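Local coordinates for secreted effector protein SopD (Salmonella typhimurium, PDB 5CPC) that acts inside host cells as a virulence effector, promoting membrane fission and macropinosome formation together with SopB during invasion and contributing to replication in macrophages, at residues A[189-194]-A[232-237]; A[212-217]-A[285-290]; A[243-248]-A[276-281]. One frame throughout, in Å; residues are numbered along the deposited sequence.

Contact 1: residues A[189-194]-A[232-237]; sequences MMRPAE and IGYQEV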
loop_
_atom_site.group_PDB
_atom_site.type_symbol
_atom_site.label_atom_id
_atom_site.label_comp_id
_atom_site.label_asym_id
_atom_site.label_seq_id
_atom_site.Cartn_x
_atom_site.Cartn_y
_atom_site.Cartn_z
ATOM N N MET A 189 2.310 -10.290 -5.533
ATOM C CA MET A 189 0.879 -10.444 -5.718
ATOM C C MET A 189 0.433 -10.018 -7.164
ATOM O O MET A 189 -0.347 -10.696 -7.742
ATOM C CB MET A 189 0.149 -9.563 -4.719
ATOM C CG MET A 189 -1.365 -9.830 -4.751
ATOM S SD MET A 189 -2.382 -8.914 -3.551
ATOM C CE MET A 189 -2.422 -7.396 -4.526
ATOM N N MET A 190 0.863 -8.834 -7.673
ATOM C CA MET A 190 0.248 -8.319 -8.945
ATOM C C MET A 190 0.927 -8.699 -10.217
ATOM O O MET A 190 0.257 -8.834 -11.221
ATOM C CB MET A 190 0.295 -6.846 -8.931
ATOM C CG MET A 190 -0.226 -6.467 -7.666
ATOM S SD MET A 190 -1.861 -5.941 -7.748
ATOM C CE MET A 190 -1.069 -4.326 -7.627
ATOM N N ARG A 191 2.266 -8.802 -10.200
ATOM C CA ARG A 191 3.031 -9.168 -11.405
ATOM C C ARG A 191 4.044 -10.201 -10.977
ATOM O O ARG A 191 5.237 -9.889 -10.914
ATOM C CB ARG A 191 3.738 -7.916 -11.991
ATOM C CG ARG A 191 2.766 -6.716 -12.306
ATOM C CD ARG A 191 3.537 -5.563 -12.906
ATOM N NE ARG A 191 2.626 -4.502 -13.301
ATOM C CZ ARG A 191 3.045 -3.298 -13.656
ATOM N NH1 ARG A 191 4.343 -3.003 -13.665
ATOM N NH2 ARG A 191 2.156 -2.393 -14.023
ATOM N N PRO A 192 3.569 -11.428 -10.615
ATOM C CA PRO A 192 4.517 -12.323 -9.901
ATOM C C PRO A 192 5.748 -12.609 -10.770
ATOM O O PRO A 192 6.851 -12.747 -10.220
ATOM C CB PRO A 192 3.696 -13.618 -9.621
ATOM C CG PRO A 192 2.419 -13.483 -10.459
ATOM C CD PRO A 192 2.195 -11.963 -10.599
ATOM N N ALA A 193 5.595 -12.626 -12.099
ATOM C CA ALA A 193 6.741 -12.971 -12.906
ATOM C C ALA A 193 7.628 -11.781 -13.289
ATOM O O ALA A 193 8.628 -11.947 -13.975
ATOM C CB ALA A 193 6.358 -13.876 -14.138
ATOM N N GLU A 194 7.280 -10.585 -12.822
ATOM C CA GLU A 194 8.118 -9.418 -13.121
ATOM C C GLU A 194 8.883 -8.965 -11.856
ATOM O O GLU A 194 8.298 -8.706 -10.803
ATOM C CB GLU A 194 7.232 -8.280 -13.601
ATOM C CG GLU A 194 7.870 -6.901 -13.748
ATOM C CD GLU A 194 6.901 -5.948 -14.480
ATOM O OE1 GLU A 194 6.334 -6.375 -15.556
ATOM O OE2 GLU A 194 6.681 -4.803 -13.958
ATOM N N ILE A 232 -1.974 -1.715 -13.274
ATOM C CA ILE A 232 -2.371 -3.022 -13.776
ATOM C C ILE A 232 -1.391 -4.132 -13.376
ATOM O O ILE A 232 -0.179 -4.012 -13.572
ATOM C CB ILE A 232 -2.526 -3.002 -15.364
ATOM C CG1 ILE A 232 -3.837 -2.312 -15.695
ATOM C CG2 ILE A 232 -2.768 -4.358 -15.962
ATOM C CD1 ILE A 232 -3.624 -0.947 -15.826
ATOM N N GLY A 233 -1.943 -5.240 -12.906
ATOM C CA GLY A 233 -1.190 -6.446 -12.728
ATOM C C GLY A 233 -1.493 -7.525 -13.756
ATOM O O GLY A 233 -2.458 -7.425 -14.496
ATOM N N TYR A 234 -0.645 -8.558 -13.797
ATOM C CA TYR A 234 -0.768 -9.633 -14.742
ATOM C C TYR A 234 0.005 -10.869 -14.282
ATOM O O TYR A 234 1.092 -10.733 -13.701
ATOM C CB TYR A 234 -0.186 -9.221 -16.146
ATOM C CG TYR A 234 0.914 -8.157 -16.148
ATOM C CD1 TYR A 234 2.262 -8.516 -16.028
ATOM C CD2 TYR A 234 0.615 -6.811 -16.336
ATOM C CE1 TYR A 234 3.257 -7.551 -16.071
ATOM C CE2 TYR A 234 1.605 -5.832 -16.396
ATOM C CZ TYR A 234 2.915 -6.217 -16.277
ATOM O OH TYR A 234 3.933 -5.303 -16.331
ATOM N N GLN A 235 -0.543 -12.041 -14.591
ATOM C CA GLN A 235 0.137 -13.327 -14.430
ATOM C C GLN A 235 -0.351 -14.271 -15.498
ATOM O O GLN A 235 -1.485 -14.194 -15.919
ATOM C CB GLN A 235 -0.080 -13.978 -13.037
ATOM C CG GLN A 235 -1.445 -13.780 -12.375
ATOM C CD GLN A 235 -1.784 -14.882 -11.303
ATOM O OE1 GLN A 235 -0.891 -15.603 -10.799
ATOM N NE2 GLN A 235 -3.089 -15.036 -11.008
ATOM N N GLU A 236 0.529 -15.176 -15.907
ATOM C CA GLU A 236 0.249 -16.158 -16.872
ATOM C C GLU A 236 -0.103 -17.403 -16.046
ATOM O O GLU A 236 0.567 -17.734 -15.052
ATOM C CB GLU A 236 1.472 -16.339 -17.791
ATOM C CG GLU A 236 2.039 -14.989 -18.360
ATOM C CD GLU A 236 3.180 -15.160 -19.406
ATOM O OE1 GLU A 236 3.738 -14.148 -19.912
ATOM O OE2 GLU A 236 3.537 -16.312 -19.718
ATOM N N VAL A 237 -1.212 -18.036 -16.415
ATOM C CA VAL A 237 -1.776 -19.155 -15.661
ATOM C C VAL A 237 -2.382 -20.094 -16.692
ATOM O O VAL A 237 -3.220 -19.688 -17.503
ATOM C CB VAL A 237 -2.777 -18.660 -14.544
ATOM C CG1 VAL A 237 -3.642 -17.478 -15.042
ATOM C CG2 VAL A 237 -3.614 -19.803 -13.947
#
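Arg191 lies flat over Tyr234: the guanidinium and ring planes are 11° from parallel, with Tyr234 OH above one face of the guanidinium. The long aliphatic part of the arginine shares in this overlap, for Arg191 CG stands 4.0 Å from the Tyr234 ring centroid, a CH-pi contact over the face. With CG anti to the carbonyl carbon (chi1 -55°) it stands over the ring face, and the extended chain beyond carries NE to Ile232 O. In the guanidinium plane Arg191 NE and NH2 both donate to Ile232 O, each at 2.9 Å. Glu194 then closes the arrangement across the type I turn 191-194. Glu194 OE2 takes Arg191 NH1 in a salt bridge of 3.0 Å, while Glu194 OE1 accepts the proton of Tyr234 OH at 2.7 Å, arriving at the edge of the ring with the carboxylate turned 58° against it. Arginine suits the place because it offers both a flat face and several N-H groups to buried acceptors. Close by, Tyr234 N donates to Met190 O (2.7 Å), and Gly233, lacking a side chain, lets Met190 O approach Gly233 CA to 3.2 Å. Pro192 CG rests on Gln235 CB at the solvent side. The contact thus joins the C-terminal end of helix 180-190 to strand 232-237, which pairs with strand 240-245; Tyr296 of helix 285-298 meets the Tyr234 ring edge-to-face.

Contact 2: residues A[212-217]-A[285-290]; sequences KSMLAC and KMFIDV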
loop_
_atom_site.group_PDB
_atom_site.type_symbol
_atom_site.label_atom_id
_atom_site.label_comp_id
_atom_site.label_asym_id
_atom_site.label_seq_id
_atom_site.Cartn_x
_atom_site.Cartn_y
_atom_site.Cartn_z
ATOM N N LYS A 212 -7.393 3.534 -27.523
ATOM C CA LYS A 212 -6.910 4.473 -26.562
ATOM C C LYS A 212 -8.043 5.079 -25.770
ATOM O O LYS A 212 -7.897 5.283 -24.545
ATOM C CB LYS A 212 -6.096 5.551 -27.242
ATOM C CG LYS A 212 -4.834 5.088 -27.893
ATOM C CD LYS A 212 -4.115 6.295 -28.567
ATOM C CE LYS A 212 -2.956 5.766 -29.424
ATOM N NZ LYS A 212 -2.282 6.842 -30.154
ATOM N N SER A 213 -9.160 5.389 -26.435
ATOM C CA SER A 213 -10.370 5.770 -25.695
ATOM C C SER A 213 -10.859 4.718 -24.689
ATOM O O SER A 213 -11.189 5.059 -23.589
ATOM C CB SER A 213 -11.541 6.058 -26.644
ATOM O OG SER A 213 -11.363 7.308 -27.277
ATOM N N MET A 214 -10.973 3.470 -25.124
ATOM C CA MET A 214 -11.364 2.372 -24.223
ATOM C C MET A 214 -10.433 2.312 -22.988
ATOM O O MET A 214 -10.924 2.044 -21.885
ATOM C CB MET A 214 -11.336 1.033 -24.983
ATOM C CG MET A 214 -11.932 -0.169 -24.216
ATOM S SD MET A 214 -13.514 0.136 -23.400
ATOM C CE MET A 214 -14.632 -0.123 -24.796
ATOM N N LEU A 215 -9.130 2.590 -23.163
ATOM C CA LEU A 215 -8.172 2.606 -22.035
ATOM C C LEU A 215 -8.238 3.824 -21.071
ATOM O O LEU A 215 -7.627 3.816 -20.001
ATOM C CB LEU A 215 -6.718 2.489 -22.518
ATOM C CG LEU A 215 -6.245 1.219 -23.196
ATOM C CD1 LEU A 215 -4.693 1.204 -23.420
ATOM C CD2 LEU A 215 -6.678 -0.017 -22.453
ATOM N N ALA A 216 -8.903 4.884 -21.484
ATOM C CA ALA A 216 -8.846 6.153 -20.775
ATOM C C ALA A 216 -9.219 5.993 -19.274
ATOM O O ALA A 216 -8.575 6.544 -18.383
ATOM C CB ALA A 216 -9.781 7.180 -21.493
ATOM N N CYS A 217 -10.209 5.141 -19.019
ATOM C CA CYS A 217 -10.728 4.933 -17.733
ATOM C C CYS A 217 -9.792 4.278 -16.706
ATOM O O CYS A 217 -10.010 4.444 -15.520
ATOM C CB CYS A 217 -12.011 4.138 -17.871
ATOM S SG CYS A 217 -11.787 2.370 -18.137
ATOM N N LYS A 285 -14.093 -4.828 -18.544
ATOM C CA LYS A 285 -12.941 -5.694 -18.483
ATOM C C LYS A 285 -12.766 -6.509 -19.767
ATOM O O LYS A 285 -11.670 -6.668 -20.249
ATOM C CB LYS A 285 -13.119 -6.652 -17.286
ATOM C CG LYS A 285 -11.803 -7.230 -16.782
ATOM C CD LYS A 285 -12.040 -8.181 -15.534
ATOM C CE LYS A 285 -11.128 -9.426 -15.621
ATOM N NZ LYS A 285 -9.736 -8.904 -15.518
ATOM N N MET A 286 -13.852 -7.040 -20.305
ATOM C CA MET A 286 -13.704 -7.887 -21.482
ATOM C C MET A 286 -13.270 -7.129 -22.756
ATOM O O MET A 286 -12.871 -7.814 -23.736
ATOM C CB MET A 286 -14.935 -8.733 -21.753
ATOM C CG MET A 286 -16.258 -7.937 -21.985
ATOM S SD MET A 286 -17.499 -8.746 -23.077
ATOM C CE MET A 286 -19.085 -8.020 -22.525
ATOM N N PHE A 287 -13.349 -5.783 -22.761
ATOM C CA PHE A 287 -12.856 -4.950 -23.903
ATOM C C PHE A 287 -11.454 -4.538 -23.593
ATOM O O PHE A 287 -10.536 -4.690 -24.423
ATOM C CB PHE A 287 -13.752 -3.703 -24.145
ATOM C CG PHE A 287 -15.175 -4.075 -24.548
ATOM C CD1 PHE A 287 -15.424 -4.686 -25.764
ATOM C CD2 PHE A 287 -16.244 -3.876 -23.674
ATOM C CE1 PHE A 287 -16.740 -5.108 -26.101
ATOM C CE2 PHE A 287 -17.575 -4.296 -23.990
ATOM C CZ PHE A 287 -17.822 -4.901 -25.184
ATOM N N ILE A 288 -11.267 -4.060 -22.360
ATOM C CA ILE A 288 -9.942 -3.594 -21.900
ATOM C C ILE A 288 -8.881 -4.707 -21.896
ATOM O O ILE A 288 -7.749 -4.531 -22.374
ATOM C CB ILE A 288 -10.074 -2.859 -20.549
ATOM C CG1 ILE A 288 -10.798 -1.549 -20.835
ATOM C CG2 ILE A 288 -8.712 -2.544 -19.986
ATOM C CD1 ILE A 288 -11.134 -0.736 -19.635
ATOM N N ASP A 289 -9.261 -5.894 -21.456
ATOM C CA ASP A 289 -8.238 -6.996 -21.409
ATOM C C ASP A 289 -7.750 -7.387 -22.783
ATOM O O ASP A 289 -6.545 -7.616 -22.987
ATOM C CB ASP A 289 -8.791 -8.205 -20.583
ATOM C CG ASP A 289 -8.827 -7.887 -19.056
ATOM O OD1 ASP A 289 -8.417 -6.772 -18.664
ATOM O OD2 ASP A 289 -9.254 -8.738 -18.241
ATOM N N VAL A 290 -8.646 -7.394 -23.765
ATOM C CA VAL A 290 -8.222 -7.663 -25.157
ATOM C C VAL A 290 -7.099 -6.719 -25.516
ATOM O O VAL A 290 -6.087 -7.106 -26.096
ATOM C CB VAL A 290 -9.445 -7.489 -26.182
ATOM C CG1 VAL A 290 -9.010 -7.584 -27.616
ATOM C CG2 VAL A 290 -10.460 -8.532 -25.943
#
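Ile288 meets three residues of 212-217, and every side-chain contact between the segments is apolar. Ile288 CD1 reaches Cys217 SG at 3.5 Å and also lies 3.6 Å from the carbonyl oxygen Met214 O. One bond back, Ile288 CG1 touches Met214 CG at 3.8 Å, and the other branch, CG2 of Ile288, meets Leu215 CD2 more loosely at 4.1 Å. The beta-branched isoleucine therefore spreads its two arms over different partners: chi1 of -70° sets CG1 beside Met214, and the extended chi2 (175°) puts CD1 by Cys217 SG, whereas CG2 serves Leu215. Met214 adds the second point of contact. Its unbranched chain bends at chi2 and chi3, which brings Met214 CE to 3.7 Å from Phe287 CB. That methyl approaches the Phe287 ring obliquely, near CG, while the rest of the aromatic group leads away from the interface. A flexible methionine suits this partly exposed edge, since it can follow the outline of both neighbours.

Around this first shell, Leu215 is buried against Leu207 and Phe223 and also touches Ile291 and Leu295, further along the helix of Ile288. Its carbonyl oxygen accepts a hydrogen bond from Gln228 NE2. Within 285-290, Lys285 NZ meets the syn lone pair of Asp289 OD2 at 2.8 Å, a salt bridge one turn apart. Helix 209-215 is thereby packed against the N-terminal part of helix 285-298, while helix 264-283 touches both segments, through Asp280 on Cys217 and Tyr281 on Ile288.

Contact 3: residues A[243-248]-A[276-281]; sequences FSMMHP and QDYNDY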
loop_
_atom_site.group_PDB
_atom_site.type_symbol
_atom_site.label_atom_id
_atom_site.label_comp_id
_atom_site.label_asym_id
_atom_site.label_seq_id
_atom_site.Cartn_x
_atom_site.Cartn_y
_atom_site.Cartn_z
ATOM N N PHE A 243 -5.207 -10.264 -16.485
ATOM C CA PHE A 243 -5.003 -8.906 -15.966
ATOM C C PHE A 243 -5.891 -8.620 -14.812
ATOM O O PHE A 243 -6.905 -9.319 -14.635
ATOM C CB PHE A 243 -5.275 -7.899 -17.073
ATOM C CG PHE A 243 -4.345 -8.061 -18.220
ATOM C CD1 PHE A 243 -3.090 -7.489 -18.182
ATOM C CD2 PHE A 243 -4.703 -8.828 -19.330
ATOM C CE1 PHE A 243 -2.158 -7.710 -19.194
ATOM C CE2 PHE A 243 -3.781 -8.988 -20.416
ATOM C CZ PHE A 243 -2.518 -8.453 -20.326
ATOM N N SER A 244 -5.465 -7.603 -14.039
ATOM C CA SER A 244 -6.084 -7.114 -12.796
ATOM C C SER A 244 -5.782 -5.690 -12.616
ATOM O O SER A 244 -4.784 -5.213 -13.104
ATOM C CB SER A 244 -5.359 -7.729 -11.577
ATOM O OG SER A 244 -5.873 -9.001 -11.543
ATOM N N MET A 245 -6.596 -5.035 -11.816
ATOM C CA MET A 245 -6.251 -3.729 -11.334
ATOM C C MET A 245 -5.935 -3.681 -9.817
ATOM O O MET A 245 -6.568 -4.343 -9.025
ATOM C CB MET A 245 -7.328 -2.724 -11.672
ATOM C CG MET A 245 -6.850 -1.275 -11.379
ATOM S SD MET A 245 -7.966 0.041 -11.907
ATOM C CE MET A 245 -9.452 -0.927 -11.906
ATOM N N MET A 246 -4.957 -2.874 -9.454
ATOM C CA MET A 246 -4.604 -2.673 -8.079
ATOM C C MET A 246 -5.887 -2.171 -7.349
ATOM O O MET A 246 -6.530 -1.199 -7.783
ATOM C CB MET A 246 -3.511 -1.612 -7.974
ATOM C CG MET A 246 -2.957 -1.523 -6.541
ATOM S SD MET A 246 -1.648 -0.335 -6.285
ATOM C CE MET A 246 -0.265 -1.412 -6.675
ATOM N N HIS A 247 -6.246 -2.887 -6.282
ATOM C CA HIS A 247 -7.329 -2.492 -5.406
ATOM C C HIS A 247 -7.188 -1.027 -5.000
ATOM O O HIS A 247 -6.130 -0.637 -4.646
ATOM C CB HIS A 247 -7.363 -3.370 -4.158
ATOM C CG HIS A 247 -8.653 -3.242 -3.410
ATOM N ND1 HIS A 247 -8.931 -2.152 -2.601
ATOM C CD2 HIS A 247 -9.765 -4.015 -3.412
ATOM C CE1 HIS A 247 -10.146 -2.292 -2.095
ATOM N NE2 HIS A 247 -10.668 -3.417 -2.561
ATOM N N PRO A 248 -8.238 -0.215 -5.124
ATOM C CA PRO A 248 -8.105 1.214 -4.771
ATOM C C PRO A 248 -7.645 1.490 -3.303
ATOM O O PRO A 248 -6.988 2.518 -3.035
ATOM C CB PRO A 248 -9.530 1.789 -4.962
ATOM C CG PRO A 248 -10.376 0.681 -5.611
ATOM C CD PRO A 248 -9.608 -0.617 -5.529
ATOM N N GLN A 276 -13.602 4.804 -8.881
ATOM C CA GLN A 276 -14.290 4.996 -10.139
ATOM C C GLN A 276 -13.558 4.259 -11.268
ATOM O O GLN A 276 -14.151 3.478 -12.011
ATOM C CB GLN A 276 -14.422 6.491 -10.429
ATOM C CG GLN A 276 -15.019 6.816 -11.811
ATOM C CD GLN A 276 -16.513 6.460 -11.934
ATOM O OE1 GLN A 276 -17.253 6.442 -10.933
ATOM N NE2 GLN A 276 -16.959 6.187 -13.169
ATOM N N ASP A 277 -12.248 4.468 -11.362
ATOM C CA ASP A 277 -11.427 3.763 -12.326
ATOM C C ASP A 277 -11.515 2.259 -12.171
ATOM O O ASP A 277 -11.632 1.487 -13.155
ATOM C CB ASP A 277 -10.004 4.132 -12.089
ATOM C CG ASP A 277 -9.635 5.504 -12.643
ATOM O OD1 ASP A 277 -10.462 6.448 -12.624
ATOM O OD2 ASP A 277 -8.453 5.626 -13.067
ATOM N N TYR A 278 -11.436 1.828 -10.931
ATOM C CA TYR A 278 -11.552 0.417 -10.612
ATOM C C TYR A 278 -12.871 -0.159 -11.123
ATOM O O TYR A 278 -12.918 -1.258 -11.691
ATOM C CB TYR A 278 -11.457 0.247 -9.088
ATOM C CG TYR A 278 -11.309 -1.170 -8.597
ATOM C CD1 TYR A 278 -10.110 -1.844 -8.733
ATOM C CD2 TYR A 278 -12.355 -1.809 -7.924
ATOM C CE1 TYR A 278 -9.935 -3.158 -8.270
ATOM C CE2 TYR A 278 -12.204 -3.101 -7.427
ATOM C CZ TYR A 278 -10.978 -3.769 -7.608
ATOM O OH TYR A 278 -10.780 -5.036 -7.108
ATOM N N ASN A 279 -13.944 0.559 -10.868
ATOM C CA ASN A 279 -15.280 0.089 -11.262
ATOM C C ASN A 279 -15.462 0.134 -12.784
ATOM O O ASN A 279 -16.053 -0.787 -13.367
ATOM C CB ASN A 279 -16.394 0.866 -10.514
ATOM C CG ASN A 279 -16.430 0.539 -8.998
ATOM O OD1 ASN A 279 -16.266 -0.618 -8.594
ATOM N ND2 ASN A 279 -16.590 1.565 -8.173
ATOM N N ASP A 280 -14.925 1.185 -13.420
ATOM C CA ASP A 280 -14.991 1.298 -14.887
ATOM C C ASP A 280 -14.257 0.130 -15.462
ATOM O O ASP A 280 -14.743 -0.500 -16.395
ATOM C CB ASP A 280 -14.338 2.594 -15.405
ATOM C CG ASP A 280 -15.214 3.833 -15.192
ATOM O OD1 ASP A 280 -16.445 3.658 -15.017
ATOM O OD2 ASP A 280 -14.679 4.978 -15.201
ATOM N N TYR A 281 -13.081 -0.159 -14.919
ATOM C CA TYR A 281 -12.246 -1.194 -15.503
ATOM C C TYR A 281 -13.052 -2.537 -15.469
ATOM O O TYR A 281 -13.222 -3.201 -16.488
ATOM C CB TYR A 281 -10.860 -1.266 -14.763
ATOM C CG TYR A 281 -10.210 -2.559 -15.019
ATOM C CD1 TYR A 281 -9.716 -2.858 -16.287
ATOM C CD2 TYR A 281 -10.114 -3.524 -14.035
ATOM C CE1 TYR A 281 -9.138 -4.062 -16.553
ATOM C CE2 TYR A 281 -9.562 -4.783 -14.329
ATOM C CZ TYR A 281 -9.065 -5.035 -15.581
ATOM O OH TYR A 281 -8.492 -6.261 -15.922
#
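Met245 packs on Tyr278 and Tyr281, and Pro248 on Tyr278, in a buried strand-on-helix contact, where the end of the beta hairpin 232-237/240-245 and the loop after it lie against helix 264-283. The axes of 243-245 and 276-281 come within 9.5 Å of each other and run nearly antiparallel, at 153°. No hydrogen bond links the segments; shape and apolar surface make the interface.

Tyr278 and Tyr281, three positions apart on the helix, both face the strand, and Met245 enters between them. With CG anti to the backbone N (chi1 -170°) and SD extended beyond it (chi2 173°), the sulfur reaches the helix. Sulfur and ring form a Met-aromatic contact, Met245 SD lying obliquely 5.4 Å from the centroid of the Tyr281 ring. Nearer the strand, Met245 CB is 3.7 Å from Tyr281 CD2, the two side chains running alongside in opposite senses. A long, flexible thioether suits a place beside two tyrosines. The modelled position of its terminal methyl is doubtful.

Tyr281 carries its hydroxyl beyond the methionine to the backbone of Phe243, where Asp289 and Lys285 of the following helix hydrogen-bond it; a polar group is thus satisfied in a buried place. His247 occupies the N-cap of helix 248-256, its ND1 accepting from Cys249 N, and its ring meets that of Tyr278 obliquely, with planes at 52°. Proline fits the first turn of that helix, where no backbone N-H is needed, and offers a rigid apolar surface. Pro248 CD sits over the centre of the Tyr278 ring, 3.5 Å from its centroid, in a CH-pi contact, while Met245 O lies in the ring plane at its edge, 3.6 Å from Tyr278 CE1.

Overall arrangement
From the N terminus, helix 180-190 ends in the turn that enters contact 1, and the chain returns to it 38 residues later as strand 232-237. Helix 209-215 lies within that loop and opens contact 2, which closes only at 285-290, so contacts 1 and 2 cross. Contact 3 follows contact 1 in series and is nested inside the loop of contact 2. Gly233 N probably bonds to Ser244 O, joining contacts 1 and 3 through the hairpin; Tyr281 OH and Asp289 OD1 similarly join contacts 3 and 2. Contacts 1 and 3 join helices 180-190 and 264-283 to the two-stranded hairpin sheet, and contact 2 adds helix 209-215 to helix 285-298.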